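PDB 2CG4: regulatory protein ASNC from Escherichia coli, which activates transcription of asnA, regulates transcription of its own gene and represses gidA expression at a post-transcriptional level. Local coordinates for residues Asn8-Ile13 with Glu44-Ala49; Thr23-Leu28 with Glu37-Arg42; Leu86-Ser91 with Gln128-Ile133; Thr96-Thr101 with Ile107-Met112. The protein carries 1 engineered substitution. All blocks are in the same frame, centred on the assembly; numbering follows the deposited sequence.

Contact 1 of 4, residues Asn8-Ile13 with Glu44-Ala49; sequences NLDRGI and EKMKQA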
# COMPACT_ATOMS: atom_id res chain seq x y z
N ASN A 8 46.66 5.62 1.17
CA ASN A 8 46.32 6.49 0.05
C ASN A 8 47.09 6.14 -1.22
O ASN A 8 46.77 6.62 -2.31
CB ASN A 8 46.49 7.96 0.42
CG ASN A 8 45.36 8.48 1.28
OD1 ASN A 8 44.22 8.63 0.82
ND2 ASN A 8 45.65 8.75 2.55
N LEU A 9 48.11 5.30 -1.08
CA LEU A 9 48.75 4.69 -2.25
C LEU A 9 47.82 3.69 -2.91
O LEU A 9 47.68 3.67 -4.13
CB LEU A 9 50.06 4.00 -1.86
CG LEU A 9 50.75 3.28 -3.02
CD1 LEU A 9 51.40 4.28 -3.97
CD2 LEU A 9 51.76 2.26 -2.53
N ASP A 10 47.19 2.86 -2.08
CA ASP A 10 46.21 1.89 -2.54
C ASP A 10 45.04 2.55 -3.27
O ASP A 10 44.62 2.09 -4.33
CB ASP A 10 45.71 1.07 -1.36
CG ASP A 10 46.69 -0.01 -0.94
OD1 ASP A 10 47.50 -0.43 -1.79
OD2 ASP A 10 46.64 -0.45 0.23
N ARG A 11 44.52 3.63 -2.70
CA ARG A 11 43.43 4.38 -3.31
C ARG A 11 43.85 5.00 -4.64
O ARG A 11 43.09 4.99 -5.61
CB ARG A 11 42.92 5.47 -2.36
CG ARG A 11 42.11 4.93 -1.19
CD ARG A 11 41.75 6.03 -0.21
NE ARG A 11 41.20 5.48 1.02
CZ ARG A 11 41.90 5.25 2.13
NH1 ARG A 11 43.20 5.54 2.17
NH2 ARG A 11 41.31 4.74 3.20
N GLY A 12 45.06 5.55 -4.67
CA GLY A 12 45.58 6.18 -5.88
C GLY A 12 45.70 5.18 -7.02
O GLY A 12 45.38 5.49 -8.17
N ILE A 13 46.15 3.98 -6.69
CA ILE A 13 46.26 2.90 -7.66
C ILE A 13 44.88 2.49 -8.18
O ILE A 13 44.69 2.31 -9.38
CB ILE A 13 46.97 1.67 -7.07
CG1 ILE A 13 48.47 1.96 -6.92
CG2 ILE A 13 46.74 0.45 -7.94
CD1 ILE A 13 49.19 0.99 -6.02
N GLU A 44 48.73 -6.70 -6.05
CA GLU A 44 48.68 -8.14 -5.81
C GLU A 44 48.12 -8.47 -4.43
O GLU A 44 47.45 -9.49 -4.26
CB GLU A 44 50.07 -8.75 -5.97
CG GLU A 44 50.10 -10.04 -6.77
CD GLU A 44 49.38 -11.20 -6.10
OE1 GLU A 44 50.02 -12.24 -5.85
OE2 GLU A 44 48.17 -11.07 -5.82
N LYS A 45 48.42 -7.63 -3.45
CA LYS A 45 47.83 -7.77 -2.13
C LYS A 45 46.32 -7.54 -2.19
O LYS A 45 45.55 -8.34 -1.65
CB LYS A 45 48.50 -6.82 -1.13
CG LYS A 45 49.81 -7.33 -0.54
CD LYS A 45 50.61 -6.17 0.07
CE LYS A 45 52.06 -6.55 0.36
NZ LYS A 45 52.90 -5.35 0.67
N MET A 46 45.90 -6.46 -2.85
CA MET A 46 44.48 -6.18 -3.08
C MET A 46 43.74 -7.29 -3.83
O MET A 46 42.56 -7.49 -3.61
CB MET A 46 44.31 -4.84 -3.79
CG MET A 46 44.78 -3.67 -2.97
SD MET A 46 44.31 -2.07 -3.63
CE MET A 46 45.69 -1.72 -4.73
N LYS A 47 44.44 -8.01 -4.70
CA LYS A 47 43.83 -9.18 -5.34
C LYS A 47 43.57 -10.33 -4.36
O LYS A 47 42.47 -10.89 -4.35
CB LYS A 47 44.67 -9.67 -6.53
CG LYS A 47 44.60 -8.77 -7.75
CD LYS A 47 45.29 -9.39 -8.95
CE LYS A 47 45.93 -8.32 -9.82
NZ LYS A 47 46.49 -8.87 -11.10
N GLN A 48 44.56 -10.67 -3.53
CA GLN A 48 44.38 -11.70 -2.51
C GLN A 48 43.43 -11.27 -1.38
O GLN A 48 42.69 -12.10 -0.83
CB GLN A 48 45.73 -12.15 -1.94
N ALA A 49 43.43 -9.98 -1.06
CA ALA A 49 42.41 -9.38 -0.20
C ALA A 49 40.99 -9.57 -0.75
O ALA A 49 40.03 -9.63 0.00
CB ALA A 49 42.70 -7.90 0.02

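Contact 2 of 4, residues Thr23-Leu28 with Glu37-Arg42; sequences TAYAEL and ETIHVR. Engineered in segment 37-42: Glu-37 (natural residue Gly).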
# COMPACT_ATOMS: atom_id res chain seq x y z
N THR A 23 46.58 1.32 -17.86
CA THR A 23 47.53 2.33 -17.42
C THR A 23 48.74 1.67 -16.75
O THR A 23 48.60 0.97 -15.75
CB THR A 23 46.87 3.35 -16.46
OG1 THR A 23 45.74 2.74 -15.81
CG2 THR A 23 46.38 4.57 -17.22
N ALA A 24 49.93 1.89 -17.32
CA ALA A 24 51.11 1.08 -17.01
C ALA A 24 51.67 1.36 -15.61
O ALA A 24 51.76 2.51 -15.19
CB ALA A 24 52.19 1.30 -18.06
N TYR A 25 52.05 0.29 -14.92
CA TYR A 25 52.55 0.37 -13.54
C TYR A 25 53.71 1.36 -13.43
O TYR A 25 53.91 1.96 -12.37
CB TYR A 25 53.00 -1.00 -13.04
CG TYR A 25 51.88 -1.98 -12.78
CD1 TYR A 25 52.15 -3.32 -12.54
CD2 TYR A 25 50.55 -1.57 -12.77
CE1 TYR A 25 51.12 -4.23 -12.31
CE2 TYR A 25 49.52 -2.47 -12.54
CZ TYR A 25 49.81 -3.80 -12.31
OH TYR A 25 48.80 -4.70 -12.08
N ALA A 26 54.46 1.50 -14.51
CA ALA A 26 55.65 2.35 -14.54
C ALA A 26 55.28 3.83 -14.66
O ALA A 26 56.11 4.70 -14.39
CB ALA A 26 56.58 1.93 -15.67
N GLU A 27 54.04 4.10 -15.06
CA GLU A 27 53.52 5.47 -15.09
C GLU A 27 52.98 5.90 -13.72
O GLU A 27 53.04 7.07 -13.36
CB GLU A 27 52.42 5.60 -16.15
CG GLU A 27 52.02 7.04 -16.47
CD GLU A 27 50.51 7.25 -16.40
OE1 GLU A 27 49.97 7.37 -15.28
OE2 GLU A 27 49.87 7.31 -17.48
N LEU A 28 52.45 4.94 -12.98
CA LEU A 28 51.93 5.21 -11.64
C LEU A 28 53.06 5.37 -10.62
O LEU A 28 52.97 6.16 -9.68
CB LEU A 28 50.96 4.09 -11.21
CG LEU A 28 49.76 3.86 -12.14
CD1 LEU A 28 49.09 2.51 -11.86
CD2 LEU A 28 48.75 5.00 -12.02
N GLU A 37 57.69 -1.58 -8.63
CA GLU A 37 57.65 -2.90 -8.01
C GLU A 37 56.69 -2.96 -6.82
O GLU A 37 56.08 -4.00 -6.56
CB GLU A 37 59.05 -3.35 -7.58
CG GLU A 37 59.92 -3.90 -8.72
CD GLU A 37 60.74 -2.82 -9.40
OE1 GLU A 37 60.87 -1.71 -8.84
OE2 GLU A 37 61.26 -3.09 -10.51
N THR A 38 56.57 -1.86 -6.09
CA THR A 38 55.61 -1.77 -4.99
C THR A 38 54.19 -1.72 -5.53
O THR A 38 53.31 -2.42 -5.05
CB THR A 38 55.87 -0.56 -4.06
OG1 THR A 38 56.19 0.60 -4.84
CG2 THR A 38 57.03 -0.85 -3.11
N ILE A 39 53.99 -0.88 -6.55
CA ILE A 39 52.76 -0.87 -7.33
C ILE A 39 52.33 -2.26 -7.78
O ILE A 39 51.16 -2.63 -7.64
CB ILE A 39 52.91 0.04 -8.56
CG1 ILE A 39 52.76 1.50 -8.13
CG2 ILE A 39 51.90 -0.32 -9.62
CD1 ILE A 39 53.30 2.47 -9.13
N HIS A 40 53.26 -3.04 -8.32
CA HIS A 40 52.94 -4.42 -8.66
C HIS A 40 52.42 -5.18 -7.43
O HIS A 40 51.51 -6.00 -7.53
CB HIS A 40 54.16 -5.11 -9.27
CG HIS A 40 53.88 -6.49 -9.77
ND1 HIS A 40 53.77 -6.79 -11.11
CD2 HIS A 40 53.67 -7.66 -9.11
CE1 HIS A 40 53.52 -8.08 -11.25
NE2 HIS A 40 53.45 -8.63 -10.05
N VAL A 41 53.02 -4.90 -6.28
CA VAL A 41 52.80 -5.71 -5.08
C VAL A 41 51.54 -5.26 -4.34
O VAL A 41 50.76 -6.08 -3.88
CB VAL A 41 54.06 -5.71 -4.15
CG1 VAL A 41 53.67 -5.90 -2.69
CG2 VAL A 41 55.04 -6.79 -4.59
N ARG A 42 51.36 -3.95 -4.24
CA ARG A 42 50.11 -3.37 -3.77
C ARG A 42 48.90 -3.97 -4.47
O ARG A 42 47.98 -4.46 -3.82
CB ARG A 42 50.12 -1.84 -3.96
CG ARG A 42 51.25 -1.14 -3.21
CD ARG A 42 51.38 -1.66 -1.79
NE ARG A 42 51.94 -0.66 -0.89
CZ ARG A 42 51.22 0.19 -0.18
NH1 ARG A 42 49.90 0.18 -0.26
NH2 ARG A 42 51.82 1.07 0.62

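Contact 3 of 4, residues Leu86-Ser91 with Gln128-Ile133; sequences LAKLES and QTIDEI. With ASN (asparagine), chain C.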
# COMPACT_ATOMS: atom_id res chain seq x y z
N LEU A 86 15.70 -18.63 -4.73
CA LEU A 86 16.98 -18.10 -5.20
C LEU A 86 17.75 -19.08 -6.10
O LEU A 86 18.28 -18.70 -7.14
CB LEU A 86 17.86 -17.68 -4.01
CG LEU A 86 19.21 -17.02 -4.31
CD1 LEU A 86 19.07 -15.56 -4.81
CD2 LEU A 86 20.11 -17.08 -3.07
N ALA A 87 17.80 -20.35 -5.70
CA ALA A 87 18.48 -21.39 -6.47
C ALA A 87 17.89 -21.58 -7.88
O ALA A 87 18.63 -21.80 -8.84
CB ALA A 87 18.45 -22.69 -5.71
N LYS A 88 16.57 -21.50 -8.00
CA LYS A 88 15.90 -21.51 -9.30
C LYS A 88 16.17 -20.25 -10.12
O LYS A 88 16.30 -20.31 -11.34
CB LYS A 88 14.39 -21.68 -9.13
CG LYS A 88 13.95 -22.65 -8.07
CD LYS A 88 13.32 -23.88 -8.65
CE LYS A 88 12.95 -24.86 -7.55
NZ LYS A 88 11.52 -24.75 -7.15
N LEU A 89 16.21 -19.09 -9.46
CA LEU A 89 16.37 -17.83 -10.18
C LEU A 89 17.75 -17.77 -10.78
O LEU A 89 17.92 -17.30 -11.91
CB LEU A 89 16.16 -16.62 -9.26
CG LEU A 89 14.71 -16.26 -8.92
CD1 LEU A 89 14.69 -15.35 -7.71
CD2 LEU A 89 13.98 -15.62 -10.11
N GLU A 90 18.74 -18.26 -10.04
CA GLU A 90 20.15 -18.06 -10.40
C GLU A 90 20.51 -18.81 -11.68
O GLU A 90 21.42 -18.41 -12.40
CB GLU A 90 21.07 -18.43 -9.22
CG GLU A 90 21.98 -19.63 -9.45
CD GLU A 90 23.29 -19.27 -10.14
OE1 GLU A 90 23.87 -18.20 -9.86
OE2 GLU A 90 23.76 -20.08 -10.96
N SER A 91 19.78 -19.87 -11.98
CA SER A 91 19.93 -20.58 -13.26
C SER A 91 19.55 -19.74 -14.49
O SER A 91 19.78 -20.16 -15.62
CB SER A 91 19.12 -21.88 -13.25
OG SER A 91 19.24 -22.53 -12.00
N GLN A 128 7.87 -16.92 -13.20
CA GLN A 128 6.57 -17.11 -12.56
C GLN A 128 6.22 -18.59 -12.43
O GLN A 128 5.30 -18.97 -11.68
CB GLN A 128 5.51 -16.43 -13.40
CG GLN A 128 4.45 -15.72 -12.63
CD GLN A 128 4.12 -14.36 -13.22
OE1 GLN A 128 4.30 -13.33 -12.57
NE2 GLN A 128 3.63 -14.35 -14.46
N THR A 129 6.93 -19.42 -13.18
CA THR A 129 6.74 -20.86 -13.10
C THR A 129 7.47 -21.40 -11.88
O THR A 129 7.17 -22.50 -11.43
CB THR A 129 7.23 -21.60 -14.37
OG1 THR A 129 8.55 -21.15 -14.72
CG2 THR A 129 6.29 -21.35 -15.54
N ILE A 130 8.41 -20.62 -11.33
CA ILE A 130 9.07 -20.99 -10.09
C ILE A 130 8.03 -21.10 -8.97
O ILE A 130 7.36 -20.12 -8.61
CB ILE A 130 10.17 -19.99 -9.68
CG1 ILE A 130 11.40 -20.13 -10.57
CG2 ILE A 130 10.56 -20.17 -8.21
CD1 ILE A 130 12.37 -18.97 -10.45
N ASP A 131 7.93 -22.31 -8.42
CA ASP A 131 6.73 -22.75 -7.72
C ASP A 131 6.54 -22.09 -6.35
O ASP A 131 5.41 -21.94 -5.89
CB ASP A 131 6.77 -24.28 -7.58
CG ASP A 131 5.97 -24.78 -6.42
OD1 ASP A 131 4.73 -24.94 -6.59
OD2 ASP A 131 6.56 -24.99 -5.33
N GLU A 132 7.64 -21.68 -5.72
CA GLU A 132 7.62 -20.90 -4.46
C GLU A 132 7.07 -19.47 -4.59
O GLU A 132 6.90 -18.78 -3.59
CB GLU A 132 9.03 -20.82 -3.85
CG GLU A 132 9.62 -22.15 -3.40
CD GLU A 132 10.46 -22.81 -4.47
OE1 GLU A 132 11.31 -23.67 -4.14
OE2 GLU A 132 10.27 -22.48 -5.66
N ILE A 133 6.83 -19.02 -5.81
CA ILE A 133 6.55 -17.60 -6.05
C ILE A 133 5.04 -17.36 -6.08
O ILE A 133 4.30 -18.02 -6.83
CB ILE A 133 7.23 -17.11 -7.35
CG1 ILE A 133 8.70 -16.79 -7.09
CG2 ILE A 133 6.52 -15.91 -7.91
CD1 ILE A 133 9.56 -16.74 -8.34
N ASN C . 2.30 -7.99 -11.76
CA ASN C . 3.40 -8.79 -12.37
C ASN C . 4.72 -8.08 -12.36
O ASN C . 4.80 -6.87 -12.62
CB ASN C . 3.04 -9.18 -13.80
CG ASN C . 1.90 -10.15 -13.85
OD1 ASN C . 1.96 -11.23 -13.25
ND2 ASN C . 0.84 -9.77 -14.54
OXT ASN C . 5.72 -8.71 -12.05
O HOH W 1 9.68 -24.96 -9.45

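Contact 4 of 4, residues Thr96-Thr101 with Ile107-Met112; sequences TEAYYT and IFIKVM. With ASN (asparagine), chain B.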
# COMPACT_ATOMS: atom_id res chain seq x y z
N THR A 96 20.50 -10.66 -13.73
CA THR A 96 21.86 -10.21 -13.55
C THR A 96 22.22 -9.88 -12.09
O THR A 96 23.40 -9.78 -11.74
CB THR A 96 22.15 -8.97 -14.42
OG1 THR A 96 21.19 -7.95 -14.14
CG2 THR A 96 22.12 -9.32 -15.90
N GLU A 97 21.22 -9.69 -11.23
CA GLU A 97 21.48 -9.27 -9.86
C GLU A 97 20.35 -9.78 -9.02
O GLU A 97 19.25 -10.01 -9.52
CB GLU A 97 21.52 -7.74 -9.75
CG GLU A 97 22.50 -7.06 -10.67
CD GLU A 97 22.64 -5.56 -10.38
OE1 GLU A 97 21.82 -5.01 -9.62
OE2 GLU A 97 23.58 -4.94 -10.92
N ALA A 98 20.58 -9.93 -7.72
CA ALA A 98 19.51 -10.31 -6.83
C ALA A 98 19.91 -9.92 -5.45
O ALA A 98 21.10 -9.98 -5.10
CB ALA A 98 19.25 -11.83 -6.88
N TYR A 99 18.93 -9.54 -4.65
CA TYR A 99 19.21 -8.96 -3.36
C TYR A 99 18.20 -9.48 -2.37
O TYR A 99 17.03 -9.70 -2.71
CB TYR A 99 19.08 -7.44 -3.42
CG TYR A 99 20.03 -6.76 -4.36
CD1 TYR A 99 19.69 -6.53 -5.69
CD2 TYR A 99 21.28 -6.33 -3.91
CE1 TYR A 99 20.56 -5.88 -6.54
CE2 TYR A 99 22.15 -5.69 -4.76
CZ TYR A 99 21.79 -5.47 -6.07
OH TYR A 99 22.66 -4.81 -6.90
N TYR A 100 18.65 -9.65 -1.14
CA TYR A 100 17.75 -9.92 -0.04
C TYR A 100 17.64 -8.62 0.72
O TYR A 100 18.58 -8.23 1.40
CB TYR A 100 18.35 -11.01 0.85
CG TYR A 100 17.52 -11.36 2.05
CD1 TYR A 100 16.53 -12.33 1.96
CD2 TYR A 100 17.73 -10.73 3.27
CE1 TYR A 100 15.76 -12.65 3.08
CE2 TYR A 100 16.98 -11.04 4.37
CZ TYR A 100 16.00 -12.00 4.28
OH TYR A 100 15.24 -12.30 5.39
N THR A 101 16.50 -7.95 0.60
CA THR A 101 16.37 -6.57 1.08
C THR A 101 15.36 -6.41 2.22
O THR A 101 14.57 -7.31 2.53
CB THR A 101 16.00 -5.56 -0.04
OG1 THR A 101 14.68 -5.83 -0.54
CG2 THR A 101 17.00 -5.62 -1.18
N ILE A 107 12.61 -11.29 -2.38
CA ILE A 107 13.80 -11.11 -3.22
C ILE A 107 13.58 -9.91 -4.13
O ILE A 107 12.46 -9.67 -4.59
CB ILE A 107 14.09 -12.35 -4.06
CG1 ILE A 107 13.75 -13.63 -3.28
CG2 ILE A 107 15.55 -12.36 -4.51
CD1 ILE A 107 13.95 -14.90 -4.03
N PHE A 108 14.64 -9.14 -4.37
CA PHE A 108 14.59 -8.04 -5.32
C PHE A 108 15.68 -8.31 -6.37
O PHE A 108 16.84 -8.48 -6.03
CB PHE A 108 14.85 -6.72 -4.57
CG PHE A 108 14.56 -5.48 -5.38
CD1 PHE A 108 13.28 -5.24 -5.87
CD2 PHE A 108 15.55 -4.55 -5.62
CE1 PHE A 108 12.99 -4.09 -6.61
CE2 PHE A 108 15.28 -3.39 -6.36
CZ PHE A 108 14.00 -3.17 -6.86
N ILE A 109 15.29 -8.40 -7.63
CA ILE A 109 16.19 -8.83 -8.69
C ILE A 109 16.17 -7.83 -9.82
O ILE A 109 15.19 -7.12 -10.01
CB ILE A 109 15.84 -10.24 -9.25
CG1 ILE A 109 14.56 -10.18 -10.09
CG2 ILE A 109 15.72 -11.28 -8.13
CD1 ILE A 109 14.08 -11.54 -10.61
N LYS A 110 17.27 -7.77 -10.56
CA LYS A 110 17.31 -7.12 -11.86
C LYS A 110 17.26 -8.15 -12.97
O LYS A 110 18.00 -9.13 -12.93
CB LYS A 110 18.59 -6.30 -12.00
CG LYS A 110 18.40 -5.02 -12.74
CD LYS A 110 19.74 -4.48 -13.18
CE LYS A 110 19.63 -3.02 -13.62
NZ LYS A 110 21.00 -2.47 -13.87
N VAL A 111 16.37 -7.95 -13.94
CA VAL A 111 16.48 -8.69 -15.18
C VAL A 111 16.64 -7.77 -16.38
O VAL A 111 16.03 -6.71 -16.45
CB VAL A 111 15.33 -9.73 -15.36
CG1 VAL A 111 14.59 -9.93 -14.06
CG2 VAL A 111 14.40 -9.36 -16.50
N MET A 112 17.51 -8.19 -17.29
CA MET A 112 17.87 -7.42 -18.48
C MET A 112 17.33 -8.12 -19.71
O MET A 112 17.69 -9.27 -19.98
CB MET A 112 19.39 -7.33 -18.57
CG MET A 112 20.03 -6.48 -17.50
SD MET A 112 19.50 -4.77 -17.62
CE MET A 112 20.28 -4.27 -19.15
N ASN B . 11.37 -8.19 3.31
CA ASN B . 11.96 -8.87 4.50
C ASN B . 11.99 -7.99 5.72
O ASN B . 12.31 -6.79 5.65
CB ASN B . 13.36 -9.38 4.20
CG ASN B . 13.35 -10.49 3.20
OD1 ASN B . 12.70 -11.52 3.40
ND2 ASN B . 14.05 -10.29 2.10
OXT ASN B . 11.66 -8.47 6.80

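Contact 1 of 4, residues Asn8-Ile13 with Glu44-Ala49
Met-46 reaches across from one helix to the side chains of Asp-10 and Ile-13, one turn apart on the other, and accounts for every contact between Asn-8–Ile-13 and Glu-44–Ala-49. The backbones stand well apart: the nearest CA atoms, those of Asp-10 and Met-46, are 8.3 Å from each other, so the gap is bridged by the length of the thioether. Met-46 runs out straight as far as SD and then bends at its last torsion (chi3 -88°), which swings the methyl group away from the line of the chain and onto the other helix. Asp-10 and Met-46 pass each other in opposite directions. SD lies 4.1 Å from Asp-10 CB, while CE comes 3.7 Å from the carboxylate oxygen OD1 of Asp-10 and 4.0 Å from the backbone O of the same residue. These are van der Waals contacts, and no hydrogen bond joins the two segments. The methyl also meets an apolar partner, CG2 of Ile-13, at 4.0 Å from CE, the two side chains crossing obliquely. The aspartate meets the sulfur through CB, and OD1, which the methyl touches, is held by a salt bridge with Arg-42, OD2 taking a weak hydrogen bond from the backbone N of Asp-7. All three touching residues are buried. In the helix-turn-helix domain, Ile-13 also packs on Arg-42 and Val-43 of helix 36-49, and Met-46 continues onto Ile-52, joining helix 8-19 through helix 36-49 to the start of strand 52-59.

Contact 2 of 4, residues Thr23-Leu28 with Glu37-Arg42
Tyr-25 and Ile-39 bring the two backbones nearest, their CA atoms 6.3 Å apart, where the first turn of helix 25-32, with Ala-24 at its N-cap position, meets helix 36-49. Ile-39 points from helix 36-49 at the first turn of helix 25-32, and its two branches do different work. The ethyl branch leaves anti to the carbonyl carbon (chi1 -78°) and carries CD1 onto the opposing helix, where it comes 3.3 Å from the carbonyl O of Tyr-25 and 3.5 Å from CB of Leu-28. Such distances mark close packing of a methyl directly on the backbone. The other methyl, CG2, rests obliquely against the base of the tyrosine ring, 3.6 Å from Tyr-25 CG. Further along the ring, His-40 comes in at the rim: its ND1 lies near the plane of the tyrosine, 3.9 Å from Tyr-25 CE1. The two ring planes are at 90° with centroids 5.9 Å apart, but the approach is oblique and makes neither a stack nor a T-shaped pair. No hydrogen bond crosses, so the contact is held by shape and apolar burial, with Ile-39 and Leu-28 buried and His-40 exposed at the margin. Leu-28 also packs on Ala-16, so helix 8-19 closes this core from a further side. Two helices joined by a tight turn and packed through such apolar residues are the helix-turn-helix predicted for residues 25-44, in which helix 36-49 would be the DNA-recognition helix.

Contact 3 of 4, residues Leu86-Ser91 with Gln128-Ile133
Lys-88 and Glu-132 form a salt bridge at the surface, with NZ of Lys-88 3.0 Å from OE2 of Glu-132. The ammonium reaches OE2 on its syn side, only 17° out of the carboxylate plane, and this position lets it make a second, weak bond to OE1 of Glu-132 at 3.2 Å. OE1 is also hydrogen-bonded to Ser-84, one turn earlier on the same helix as Lys-88, so lysine and serine together restrict rotation of the carboxylate. The lysine gets there by bending twice, at chi2 (-111°) and again at chi4, and it crosses the glutamate side chain at about a right angle. A water that accepts from Lys-88 NZ at 3.0 Å also takes a weak bond from the backbone N of Asp-131, linking the ammonium to the turn itself. That turn is type I, from Ile-130 to Ile-133, closed by Ile-133 N to Ile-130 O at 3.1 Å. Next to the salt bridge, Ile-130 drives its CD1 between two consecutive helix residues: it sits 3.6 Å from CB of Lys-88 and 3.7 Å from CD2 of Leu-89, whose side chain it meets nearly at right angles. Leu-89 continues the apolar layer onto Ile-107 and Ile-109 of the sheet. At the far end of the loop Gln-128 lies near a bound asparagine, which is hydrogen-bonded by Thr-136 and Thr-138 and by residues of the second subunit. A helix packed on an antiparallel sheet and tied to the loop that leads into strand 133-147 fits the alpha-beta sandwich of the Lrp/AsnC ligand-binding domain.

Contact 4 of 4, residues Thr96-Thr101 with Ile107-Met112
Lys-110 packs its aliphatic chain against Thr-96 and Glu-97 of the neighbouring antiparallel strand. It runs side by side with Glu-97, CB to CB at 4.0 Å, but the charged ends stop short of contact, and NZ is instead hydrogen-bonded to Tyr-99 OH of the third subunit. Lys-110 CB also lies 3.7 Å from OG1 of Thr-96, whose CG2 leans on CG of Met-112. The backbones agree with this register: Thr-96 N donates to Lys-110 O (3.0 Å), and Lys-110 N reaches Glu-97 O from above the carbonyl plane (51° out of it). Phe-108 pairs with Tyr-99. Its N points almost straight at Tyr-99 O (3.0 Å, 172° at the hydrogen), whereas the return bond, Tyr-99 N to Phe-108 O, is weak. With CG anti to the backbone N (chi1 -168°), the phenylalanine ring leaves the tyrosine and meets Phe-71, nearly parallel to it, and rings of the third subunit. Past Tyr-99 the strand enters the effector site: Thr-101 O accepts a hydrogen bond from ND2 of a bound asparagine at 3.1 Å, and the same ND2 lies over a face of Tyr-100. In the sheet, strand 107-113 is flanked by strand 68-76, Ile-107 and Ile-109 pack against helix 82-90, and strand 95-101 pairs at its outer edge with a strand of the third subunit.

From the N terminus, contact 1 closes the first loop by joining helix 8-19 to helix 36-49, and contact 2 is nested within it, joining helix 25-32 to the same helix. The two share helix 36-49 and touch, with Ile-13 packing on Ile-39, so the three helices of the probable DNA-binding domain are packed together. Contacts 3 and 4 follow in series, in the ligand-binding domain: contact 3 closes the longer loop from helix 82-90 to the turn before strand 133-147, and contact 4, the hairpin of strands 95-101 and 107-113, lies inside it. These two touch through Leu-86 and Ala-98. Contacts 1 and 3 have centres about 38 Å apart.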